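Local atomic coordinates of cysteine synthase 3 (Entamoeba histolytica, PDB entry 6KR5), a protein that catalyses the PLP-dependent replacement of the acetoxy group of O-acetyl-L-serine by sulfide, the step that yields L-cysteine. Residues 192-195 / 196-200; 232-235 / 236-239; 59-62 / 63-67; 255-259 / 260-264. All blocks are in the same frame, centred on the assembly; numbering follows the deposited sequence.

In the fold
Along the chain the order is contact 3, contact 1, contact 2, contact 4. Contacts 1 and 2 meet at the pyridoxal phosphate, their centres about 15 Å apart: the first holds the phosphate at the start of helix 195-207, the second brings a loop up to the pyridine ring. Contact 4, centred about 10 Å from the centre of contact 2, lies where helix 259-273 leaves strand 253-257 of the mixed sheet that also contains 186-190. Contact 3, on helix 58-72, is about 29 Å from contact 4 between centres, across the middle of the chain. Contacts 1 and 2 thus supply the phosphate and ring sides of the cofactor site, and contact 4 is bonded to the loop of contact 2 through Gly-233.

Contact 1: 192-195 / 196-200; sequences GTAG and TVIGV. With PLP (pyridoxal-5'-phosphate), chain D.
The phosphate-binding loop of this PLP enzyme runs from Gly-192 into the start of helix 195-207, and Thr-193 and Thr-196 each hold one terminal oxygen of the PLP phosphate, O2P and O3P. Thr-193 OG1 donates to PLP O2P at 2.6 Å, while Thr-193 OG1 also accepts from Gly-195 N at 3.1 Å, an ST turn within the loop. Its first torsion, 68°, sets OG1 between the backbone N and the carbonyl carbon, where it can serve both partners. Asn-165 also bonds to this hydroxyl. Thr-193 N donates to PLP O2P at 2.7 Å. Thr-196 holds PLP O3P twice, through its backbone N and through Thr-196 OG1, the latter at 2.7 Å. Gly-192 N donates to PLP O1P at 2.7 Å. Ala-194 N donates to PLP O1P as well, at 2.9 Å. Behind the loop, Ile-198 N reaches Ala-194 O at 3.1 Å in a straight helical bond (165°), and Ala-194 CB packs on Val-197 CG1. Ala-194 is the N-cap residue. Each terminal phosphate oxygen therefore receives two hydrogen bonds from this short run of chain, and the helix dipole, its positive end at the phosphate, would probably help stabilise the negative charge.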
loop_
_atom_site.group_PDB
_atom_site.type_symbol
_atom_site.label_atom_id
_atom_site.label_comp_id
_atom_site.label_asym_id
_atom_site.label_seq_id
_atom_site.Cartn_x
_atom_site.Cartn_y
_atom_site.Cartn_z
ATOM N N GLY B 192 6.298 -19.618 -0.913
ATOM C CA GLY B 192 7.664 -19.165 -1.087
ATOM C C GLY B 192 8.541 -19.799 -0.027
ATOM O O GLY B 192 9.194 -20.820 -0.295
ATOM N N THR B 193 8.550 -19.214 1.181
ATOM C CA THR B 193 9.245 -19.830 2.308
ATOM C C THR B 193 8.446 -20.973 2.912
ATOM O O THR B 193 9.025 -21.808 3.622
ATOM C CB THR B 193 9.542 -18.812 3.418
ATOM O OG1 THR B 193 8.319 -18.388 4.042
ATOM C CG2 THR B 193 10.300 -17.601 2.869
ATOM N N ALA B 194 7.134 -20.999 2.666
ATOM C CA ALA B 194 6.116 -21.893 3.221
ATOM C C ALA B 194 5.688 -21.451 4.617
ATOM O O ALA B 194 4.849 -22.114 5.219
ATOM C CB ALA B 194 6.548 -23.372 3.244
ATOM N N GLY B 195 6.201 -20.329 5.138
ATOM C CA GLY B 195 5.750 -19.863 6.442
ATOM C C GLY B 195 4.248 -19.664 6.530
ATOM O O GLY B 195 3.627 -19.994 7.546
ATOM N N THR B 196 3.644 -19.113 5.473
ATOM C CA THR B 196 2.208 -18.838 5.504
ATOM C C THR B 196 1.403 -20.127 5.485
ATOM O O THR B 196 0.525 -20.331 6.332
ATOM C CB THR B 196 1.789 -17.949 4.338
ATOM O OG1 THR B 196 2.480 -16.697 4.421
ATOM C CG2 THR B 196 0.303 -17.677 4.408
ATOM N N VAL B 197 1.681 -21.009 4.521
ATOM C CA VAL B 197 0.831 -22.188 4.371
ATOM C C VAL B 197 0.938 -23.074 5.608
ATOM O O VAL B 197 -0.075 -23.583 6.108
ATOM C CB VAL B 197 1.157 -22.939 3.062
ATOM C CG1 VAL B 197 2.511 -23.637 3.097
ATOM C CG2 VAL B 197 0.044 -23.950 2.726
ATOM N N ILE B 198 2.145 -23.218 6.160
ATOM C CA ILE B 198 2.327 -24.071 7.329
ATOM C C ILE B 198 1.831 -23.370 8.587
ATOM O O ILE B 198 1.147 -23.975 9.417
ATOM C CB ILE B 198 3.799 -24.503 7.471
ATOM C CG1 ILE B 198 4.263 -25.303 6.244
ATOM C CG2 ILE B 198 4.008 -25.301 8.771
ATOM C CD1 ILE B 198 3.289 -26.395 5.802
ATOM N N GLY B 199 2.168 -22.089 8.751
ATOM C CA GLY B 199 1.741 -21.370 9.942
ATOM C C GLY B 199 0.237 -21.184 10.008
ATOM O O GLY B 199 -0.390 -21.438 11.043
ATOM N N VAL B 200 -0.366 -20.709 8.917
ATOM C CA VAL B 200 -1.816 -20.549 8.923
ATOM C C VAL B 200 -2.492 -21.911 8.980
ATOM O O VAL B 200 -3.467 -22.102 9.716
ATOM C CB VAL B 200 -2.287 -19.737 7.703
ATOM C CG1 VAL B 200 -3.816 -19.667 7.667
ATOM C CG2 VAL B 200 -1.702 -18.345 7.742
HETATM N N1 PLP D . 4.195 -13.994 -2.718
HETATM C C2 PLP D . 4.980 -12.940 -2.338
HETATM C C2A PLP D . 4.923 -11.683 -3.148
HETATM C C3 PLP D . 5.797 -13.053 -1.227
HETATM O O3 PLP D . 6.577 -11.990 -0.870
HETATM C C4 PLP D . 5.815 -14.234 -0.496
HETATM C C4A PLP D . 6.758 -14.419 0.638
HETATM O O4A PLP D . 7.550 -13.517 0.940
HETATM C C5 PLP D . 5.006 -15.299 -0.890
HETATM C C6 PLP D . 4.208 -15.165 -2.003
HETATM C C5A PLP D . 5.009 -16.629 -0.172
HETATM O O4P PLP D . 4.725 -16.559 1.198
HETATM P P PLP D . 5.497 -17.597 2.143
HETATM O O1P PLP D . 5.319 -18.984 1.551
HETATM O O2P PLP D . 6.949 -17.212 2.141
HETATM O O3P PLP D . 4.882 -17.481 3.490
#

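Contact 2: 232-235 / 236-239; sequences HGIQ and GIGA. With PLP (pyridoxal-5'-phosphate), chain D.
Two hydrogen bonds tie the imidazole of His-232 into the loop, one at each ring nitrogen. His-232 NE2 donates to Gly-238 O at 2.9 Å, with the acceptor close to the ring plane and the N-H...O angle 157°. On the carbonyl side the approach is well bent, with a C=O...N angle of 112°. His-232 ND1 in turn accepts from Ile-234 N at 3.0 Å, again near the ring plane. A chi1 of 72° tucks the ring back over its own backbone. His-232 CE1 lies at the ring edge next to Ile-237 O, 3.1 Å away.

Backbone bonding is lighter. Ile-234 to Ile-237 forms a type II beta turn whose closing bond, Ile-237 N to Ile-234 O, is weak at 3.3 Å. Gly-236 takes the third position, with a positive phi that suits glycine.

Apolar contact joins the two isoleucines, whose side chains cross obliquely: Ile-234 CG2 meets Ile-237 CD1 at 3.6 Å. The other branch of Ile-237 turns to the cofactor, with Ile-237 CG2 3.4 Å from PLP C6, and Gly-236 O lies 3.5 Å from PLP C5. Pro-218 packs against both isoleucines.

With ND1 accepting and NE2 donating, the geometry is consistent with a neutral imidazole protonated on NE2, whose rotation both bonds fix; the imidazole bridges Ile-234 and Gly-238, at the start of the turn and just beyond its end, and the turn presents a carbonyl and a methyl group to the pyridine ring.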
loop_
_atom_site.group_PDB
_atom_site.type_symbol
_atom_site.label_atom_id
_atom_site.label_comp_id
_atom_site.label_asym_id
_atom_site.label_seq_id
_atom_site.Cartn_x
_atom_site.Cartn_y
_atom_site.Cartn_z
ATOM N N HIS B 232 10.491 -20.039 -13.969
ATOM C CA HIS B 232 9.090 -19.625 -13.968
ATOM C C HIS B 232 9.047 -18.128 -13.701
ATOM O O HIS B 232 10.050 -17.518 -13.326
ATOM C CB HIS B 232 8.290 -20.389 -12.907
ATOM C CG HIS B 232 8.624 -19.965 -11.513
ATOM N ND1 HIS B 232 8.015 -18.899 -10.883
ATOM C CD2 HIS B 232 9.548 -20.440 -10.643
ATOM C CE1 HIS B 232 8.534 -18.749 -9.678
ATOM N NE2 HIS B 232 9.460 -19.679 -9.505
ATOM N N GLY B 233 7.859 -17.536 -13.873
ATOM C CA GLY B 233 7.754 -16.106 -13.675
ATOM C C GLY B 233 6.808 -15.628 -12.592
ATOM O O GLY B 233 6.409 -14.458 -12.603
ATOM N N ILE B 234 6.426 -16.488 -11.650
ATOM C CA ILE B 234 5.539 -16.060 -10.563
ATOM C C ILE B 234 6.419 -15.565 -9.420
ATOM O O ILE B 234 6.806 -16.318 -8.521
ATOM C CB ILE B 234 4.591 -17.160 -10.115
ATOM C CG1 ILE B 234 3.963 -17.856 -11.323
ATOM C CG2 ILE B 234 3.506 -16.531 -9.229
ATOM C CD1 ILE B 234 3.040 -18.978 -10.943
ATOM N N GLN B 235 6.731 -14.278 -9.452
ATOM C CA GLN B 235 7.630 -13.721 -8.460
ATOM C C GLN B 235 7.073 -13.905 -7.058
ATOM O O GLN B 235 5.873 -13.745 -6.821
ATOM C CB GLN B 235 7.877 -12.247 -8.750
ATOM C CG GLN B 235 8.642 -12.057 -10.047
ATOM C CD GLN B 235 8.950 -10.608 -10.330
ATOM O OE1 GLN B 235 9.151 -9.812 -9.415
ATOM N NE2 GLN B 235 8.992 -10.259 -11.610
ATOM N N GLY B 236 7.962 -14.257 -6.135
ATOM C CA GLY B 236 7.625 -14.443 -4.741
ATOM C C GLY B 236 7.447 -15.888 -4.326
ATOM O O GLY B 236 7.532 -16.190 -3.133
ATOM N N ILE B 237 7.218 -16.788 -5.273
ATOM C CA ILE B 237 7.029 -18.187 -4.963
ATOM C C ILE B 237 7.958 -19.016 -5.841
ATOM O O ILE B 237 8.802 -18.486 -6.566
ATOM C CB ILE B 237 5.556 -18.625 -5.118
ATOM C CG1 ILE B 237 5.077 -18.509 -6.570
ATOM C CG2 ILE B 237 4.685 -17.800 -4.175
ATOM C CD1 ILE B 237 3.711 -19.167 -6.800
ATOM N N GLY B 238 7.822 -20.335 -5.732
ATOM C CA GLY B 238 8.628 -21.233 -6.533
ATOM C C GLY B 238 10.116 -21.091 -6.291
ATOM O O GLY B 238 10.888 -20.802 -7.213
ATOM N N ALA B 239 10.527 -21.299 -5.040
ATOM C CA ALA B 239 11.933 -21.152 -4.674
ATOM C C ALA B 239 12.838 -22.202 -5.311
ATOM O O ALA B 239 14.061 -22.011 -5.333
ATOM C CB ALA B 239 12.087 -21.207 -3.158
HETATM N N1 PLP D . 4.195 -13.994 -2.718
HETATM C C2 PLP D . 4.980 -12.940 -2.338
HETATM C C2A PLP D . 4.923 -11.683 -3.148
HETATM C C3 PLP D . 5.797 -13.053 -1.227
HETATM O O3 PLP D . 6.577 -11.990 -0.870
HETATM C C4 PLP D . 5.815 -14.234 -0.496
HETATM C C4A PLP D . 6.758 -14.419 0.638
HETATM O O4A PLP D . 7.550 -13.517 0.940
HETATM C C5 PLP D . 5.006 -15.299 -0.890
HETATM C C6 PLP D . 4.208 -15.165 -2.003
HETATM C C5A PLP D . 5.009 -16.629 -0.172
HETATM O O4P PLP D . 4.725 -16.559 1.198
HETATM P P PLP D . 5.497 -17.597 2.143
HETATM O O1P PLP D . 5.319 -18.984 1.551
HETATM O O2P PLP D . 6.949 -17.212 2.141
HETATM O O3P PLP D . 4.882 -17.481 3.490
#

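Contact 3: 59-62 / 63-67; sequences DRVG and FNIIY
Four successive i to i+4 backbone bonds carry helix 58-72 from Asp-59 to Ile-66, the straightest being Ile-65 N to Val-61 O at 2.9 Å and 166°. One turn apart on the same flank, Val-61 and Ile-65 lie side by side and point the same way, with Val-61 CG1 3.6 Å from Ile-65 CD1. The valine branch gets there because chi1 of 172° places CG1 opposite the backbone N. Phe-63 begins close to the previous turn, Phe-63 CB 3.2 Å from Asp-59 O, but the ring points off from that turn, and Tyr-67 CB rests over one face of it, offset toward the rim. Ile-66 runs past the carbonyl of Gly-62, with Ile-66 CG1 3.4 Å from Gly-62 O.

Beyond these residues, Arg-60 makes salt bridges to Glu-49 and Glu-175, Asp-59 OD2 bonds to Met-54 N and Gln-95 NE2, and Asn-64 ND2 bonds to Asp-164 O. Phe-63 packs on Ile-6 of the second subunit. Helix 58-72 thus packs through Ile-66 on helix 88-100, through Arg-60 and Val-61 on helix 169-179 and through Val-61 and Asn-64 on helix 163-167, which sets the Val-61 side chain about 6 Å from PLP.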
loop_
_atom_site.group_PDB
_atom_site.type_symbol
_atom_site.label_atom_id
_atom_site.label_comp_id
_atom_site.label_asym_id
_atom_site.label_seq_id
_atom_site.Cartn_x
_atom_site.Cartn_y
_atom_site.Cartn_z
ATOM N N ASP B 59 6.069 -8.078 5.894
ATOM C CA ASP B 59 6.086 -7.203 7.065
ATOM C C ASP B 59 5.967 -8.024 8.340
ATOM O O ASP B 59 6.651 -7.758 9.337
ATOM C CB ASP B 59 4.928 -6.202 7.017
ATOM C CG ASP B 59 5.154 -5.053 6.061
ATOM O OD1 ASP B 59 5.832 -5.228 5.034
ATOM O OD2 ASP B 59 4.614 -3.962 6.350
ATOM N N ARG B 60 5.081 -9.025 8.325
ATOM C CA ARG B 60 4.892 -9.856 9.508
ATOM C C ARG B 60 6.132 -10.675 9.799
ATOM O O ARG B 60 6.510 -10.852 10.967
ATOM C CB ARG B 60 3.717 -10.807 9.309
ATOM C CG ARG B 60 2.375 -10.164 9.026
ATOM C CD ARG B 60 1.383 -11.289 8.813
ATOM N NE ARG B 60 0.072 -10.860 8.350
ATOM C CZ ARG B 60 -0.983 -10.668 9.134
ATOM N NH1 ARG B 60 -0.898 -10.816 10.453
ATOM N NH2 ARG B 60 -2.144 -10.338 8.592
ATOM N N VAL B 61 6.758 -11.186 8.739
ATOM C CA VAL B 61 7.875 -12.114 8.857
ATOM C C VAL B 61 9.119 -11.381 9.333
ATOM O O VAL B 61 9.800 -11.824 10.265
ATOM C CB VAL B 61 8.120 -12.819 7.513
ATOM C CG1 VAL B 61 9.411 -13.652 7.559
ATOM C CG2 VAL B 61 6.895 -13.661 7.114
ATOM N N GLY B 62 9.448 -10.262 8.685
ATOM C CA GLY B 62 10.617 -9.507 9.109
ATOM C C GLY B 62 10.471 -9.004 10.528
ATOM O O GLY B 62 11.423 -9.048 11.321
ATOM N N PHE B 63 9.269 -8.545 10.875
ATOM C CA PHE B 63 9.013 -8.096 12.235
ATOM C C PHE B 63 9.227 -9.220 13.235
ATOM O O PHE B 63 9.951 -9.051 14.220
ATOM C CB PHE B 63 7.590 -7.561 12.365
ATOM C CG PHE B 63 7.189 -7.326 13.789
ATOM C CD1 PHE B 63 7.646 -6.202 14.463
ATOM C CD2 PHE B 63 6.403 -8.237 14.469
ATOM C CE1 PHE B 63 7.296 -5.977 15.782
ATOM C CE2 PHE B 63 6.061 -8.019 15.793
ATOM C CZ PHE B 63 6.511 -6.897 16.446
ATOM N N ASN B 64 8.585 -10.373 13.025
ATOM C CA ASN B 64 8.676 -11.400 14.061
ATOM C C ASN B 64 10.054 -12.047 14.126
ATOM O O ASN B 64 10.497 -12.428 15.218
ATOM C CB ASN B 64 7.614 -12.483 13.885
ATOM C CG ASN B 64 7.358 -13.208 15.186
ATOM O OD1 ASN B 64 7.002 -12.572 16.189
ATOM N ND2 ASN B 64 7.595 -14.520 15.208
ATOM N N ILE B 65 10.741 -12.212 12.992
ATOM C CA ILE B 65 12.104 -12.750 13.033
ATOM C C ILE B 65 12.990 -11.870 13.910
ATOM O O ILE B 65 13.721 -12.362 14.776
ATOM C CB ILE B 65 12.664 -12.886 11.604
ATOM C CG1 ILE B 65 12.085 -14.144 10.942
ATOM C CG2 ILE B 65 14.188 -12.912 11.611
ATOM C CD1 ILE B 65 12.391 -14.258 9.487
ATOM N N ILE B 66 12.899 -10.555 13.736
ATOM C CA ILE B 66 13.755 -9.655 14.498
ATOM C C ILE B 66 13.269 -9.517 15.936
ATOM O O ILE B 66 14.072 -9.563 16.877
ATOM C CB ILE B 66 13.835 -8.300 13.779
ATOM C CG1 ILE B 66 14.581 -8.476 12.458
ATOM C CG2 ILE B 66 14.550 -7.281 14.645
ATOM C CD1 ILE B 66 14.421 -7.298 11.512
ATOM N N TYR B 67 11.956 -9.369 16.130
ATOM C CA TYR B 67 11.401 -9.198 17.471
ATOM C C TYR B 67 11.734 -10.389 18.352
ATOM O O TYR B 67 12.194 -10.230 19.489
ATOM C CB TYR B 67 9.891 -9.016 17.376
ATOM C CG TYR B 67 9.195 -8.601 18.649
ATOM C CD1 TYR B 67 9.793 -7.723 19.543
ATOM C CD2 TYR B 67 7.918 -9.055 18.931
ATOM C CE1 TYR B 67 9.140 -7.330 20.696
ATOM C CE2 TYR B 67 7.258 -8.672 20.081
ATOM C CZ TYR B 67 7.872 -7.811 20.961
ATOM O OH TYR B 67 7.211 -7.425 22.106
#

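Contact 4: 255-259 / 260-264; sequences TPIKT and QDAWK
With chi1 of -69°, Thr-259 keeps OG1 beside its backbone N and swings CG2 anti to that N; Trp-263, with chi1 of -64°, brings its indole alongside so that the methyl group rests over one face of the six-membered ring. This CH-pi contact lies in the first turn of helix 259-273, just after strand 253-257, in a strand-to-helix connection of the mixed sheet. Thr-259 CG2 is 3.7 Å from the centroid of the Trp-263 six-membered ring, displaced toward the rim. Its nearest ring atom is Trp-263 CZ2, at 3.4 Å from Thr-259 CG2.

Lys-258 is the N-cap residue. Lys-258 O accepts from Ala-262 N at 2.9 Å, and Thr-259 O accepts from Trp-263 N at 3.1 Å. On the strand side, Ile-257 CG2 packs against Ala-262 CB at 4.1 Å, tying the strand's last residue to the helix. Thr-259 OG1 bonds to Glu-220 OE1 and to Gly-233 N of contact 2, and Trp-263 NE1 bonds to Gly-233 O. Lys-258 and Asp-261 run side by side, yet their charged ends stay apart. A water joins backbone to side chain: it accepts from Lys-258 N at 2.9 Å and donates to Asp-261 OD2 at 2.8 Å.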
loop_
_atom_site.group_PDB
_atom_site.type_symbol
_atom_site.label_atom_id
_atom_site.label_comp_id
_atom_site.label_asym_id
_atom_site.label_seq_id
_atom_site.Cartn_x
_atom_site.Cartn_y
_atom_site.Cartn_z
ATOM N N THR B 255 -1.711 -27.438 -5.652
ATOM C CA THR B 255 -2.272 -27.046 -6.939
ATOM C C THR B 255 -1.236 -26.270 -7.732
ATOM O O THR B 255 -0.891 -25.142 -7.348
ATOM C CB THR B 255 -3.533 -26.207 -6.750
ATOM O OG1 THR B 255 -4.511 -26.987 -6.050
ATOM C CG2 THR B 255 -4.106 -25.785 -8.101
ATOM N N PRO B 256 -0.697 -26.832 -8.808
ATOM C CA PRO B 256 0.224 -26.077 -9.659
ATOM C C PRO B 256 -0.540 -25.102 -10.537
ATOM O O PRO B 256 -1.637 -25.400 -11.021
ATOM C CB PRO B 256 0.896 -27.167 -10.503
ATOM C CG PRO B 256 -0.150 -28.231 -10.609
ATOM C CD PRO B 256 -0.901 -28.211 -9.293
ATOM N N ILE B 257 0.057 -23.934 -10.758
ATOM C CA ILE B 257 -0.544 -22.888 -11.580
ATOM C C ILE B 257 0.494 -22.424 -12.593
ATOM O O ILE B 257 1.635 -22.110 -12.227
ATOM C CB ILE B 257 -1.047 -21.700 -10.729
ATOM C CG1 ILE B 257 -2.200 -22.113 -9.802
ATOM C CG2 ILE B 257 -1.453 -20.526 -11.623
ATOM C CD1 ILE B 257 -3.549 -22.417 -10.528
ATOM N N LYS B 258 0.105 -22.381 -13.868
ATOM C CA LYS B 258 1.015 -21.893 -14.897
ATOM C C LYS B 258 1.300 -20.405 -14.715
ATOM O O LYS B 258 0.394 -19.611 -14.423
ATOM C CB LYS B 258 0.435 -22.127 -16.293
ATOM C CG LYS B 258 0.279 -23.595 -16.694
ATOM C CD LYS B 258 -0.393 -23.673 -18.055
ATOM C CE LYS B 258 -0.473 -25.095 -18.577
ATOM N NZ LYS B 258 -1.306 -25.149 -19.809
ATOM N N THR B 259 2.561 -20.031 -14.943
ATOM C CA THR B 259 2.978 -18.633 -14.863
ATOM C C THR B 259 2.026 -17.714 -15.627
ATOM O O THR B 259 1.529 -16.723 -15.075
ATOM C CB THR B 259 4.406 -18.480 -15.397
ATOM O OG1 THR B 259 5.320 -19.110 -14.496
ATOM C CG2 THR B 259 4.802 -17.017 -15.477
ATOM N N GLN B 260 1.731 -18.041 -16.894
ATOM C CA GLN B 260 0.892 -17.152 -17.697
ATOM C C GLN B 260 -0.525 -17.056 -17.152
ATOM O O GLN B 260 -1.156 -15.997 -17.253
ATOM C CB GLN B 260 0.844 -17.612 -19.155
ATOM C CG GLN B 260 2.176 -17.622 -19.864
ATOM C CD GLN B 260 2.784 -16.250 -20.025
ATOM O OE1 GLN B 260 2.078 -15.248 -20.155
ATOM N NE2 GLN B 260 4.114 -16.196 -20.015
ATOM N N ASP B 261 -1.046 -18.142 -16.581
ATOM C CA ASP B 261 -2.379 -18.102 -15.988
ATOM C C ASP B 261 -2.390 -17.250 -14.724
ATOM O O ASP B 261 -3.360 -16.526 -14.462
ATOM C CB ASP B 261 -2.869 -19.518 -15.677
ATOM C CG ASP B 261 -3.166 -20.330 -16.923
ATOM O OD1 ASP B 261 -3.099 -19.766 -18.040
ATOM O OD2 ASP B 261 -3.468 -21.542 -16.777
ATOM N N ALA B 262 -1.322 -17.324 -13.924
ATOM C CA ALA B 262 -1.240 -16.462 -12.747
ATOM C C ALA B 262 -1.304 -14.990 -13.140
ATOM O O ALA B 262 -2.006 -14.192 -12.501
ATOM C CB ALA B 262 0.049 -16.763 -11.972
ATOM N N TRP B 263 -0.576 -14.609 -14.188
ATOM C CA TRP B 263 -0.579 -13.219 -14.624
ATOM C C TRP B 263 -1.945 -12.819 -15.161
ATOM O O TRP B 263 -2.452 -11.738 -14.849
ATOM C CB TRP B 263 0.467 -12.993 -15.702
ATOM C CG TRP B 263 1.861 -13.206 -15.276
ATOM C CD1 TRP B 263 2.348 -13.271 -13.995
ATOM C CD2 TRP B 263 2.981 -13.373 -16.145
ATOM N NE1 TRP B 263 3.716 -13.477 -14.025
ATOM C CE2 TRP B 263 4.123 -13.541 -15.331
ATOM C CE3 TRP B 263 3.127 -13.415 -17.535
ATOM C CZ2 TRP B 263 5.393 -13.723 -15.866
ATOM C CZ3 TRP B 263 4.388 -13.605 -18.065
ATOM C CH2 TRP B 263 5.503 -13.761 -17.230
ATOM N N LYS B 264 -2.536 -13.674 -16.006
ATOM C CA LYS B 264 -3.861 -13.384 -16.545
ATOM C C LYS B 264 -4.895 -13.261 -15.428
ATOM O O LYS B 264 -5.733 -12.352 -15.445
ATOM C CB LYS B 264 -4.262 -14.469 -17.545
ATOM C CG LYS B 264 -5.598 -14.195 -18.221
ATOM C CD LYS B 264 -5.725 -14.934 -19.553
ATOM C CE LYS B 264 -5.857 -16.421 -19.351
ATOM N NZ LYS B 264 -5.859 -17.191 -20.633
HETATM O O HOH W 1 -2.633 -22.945 -14.552
#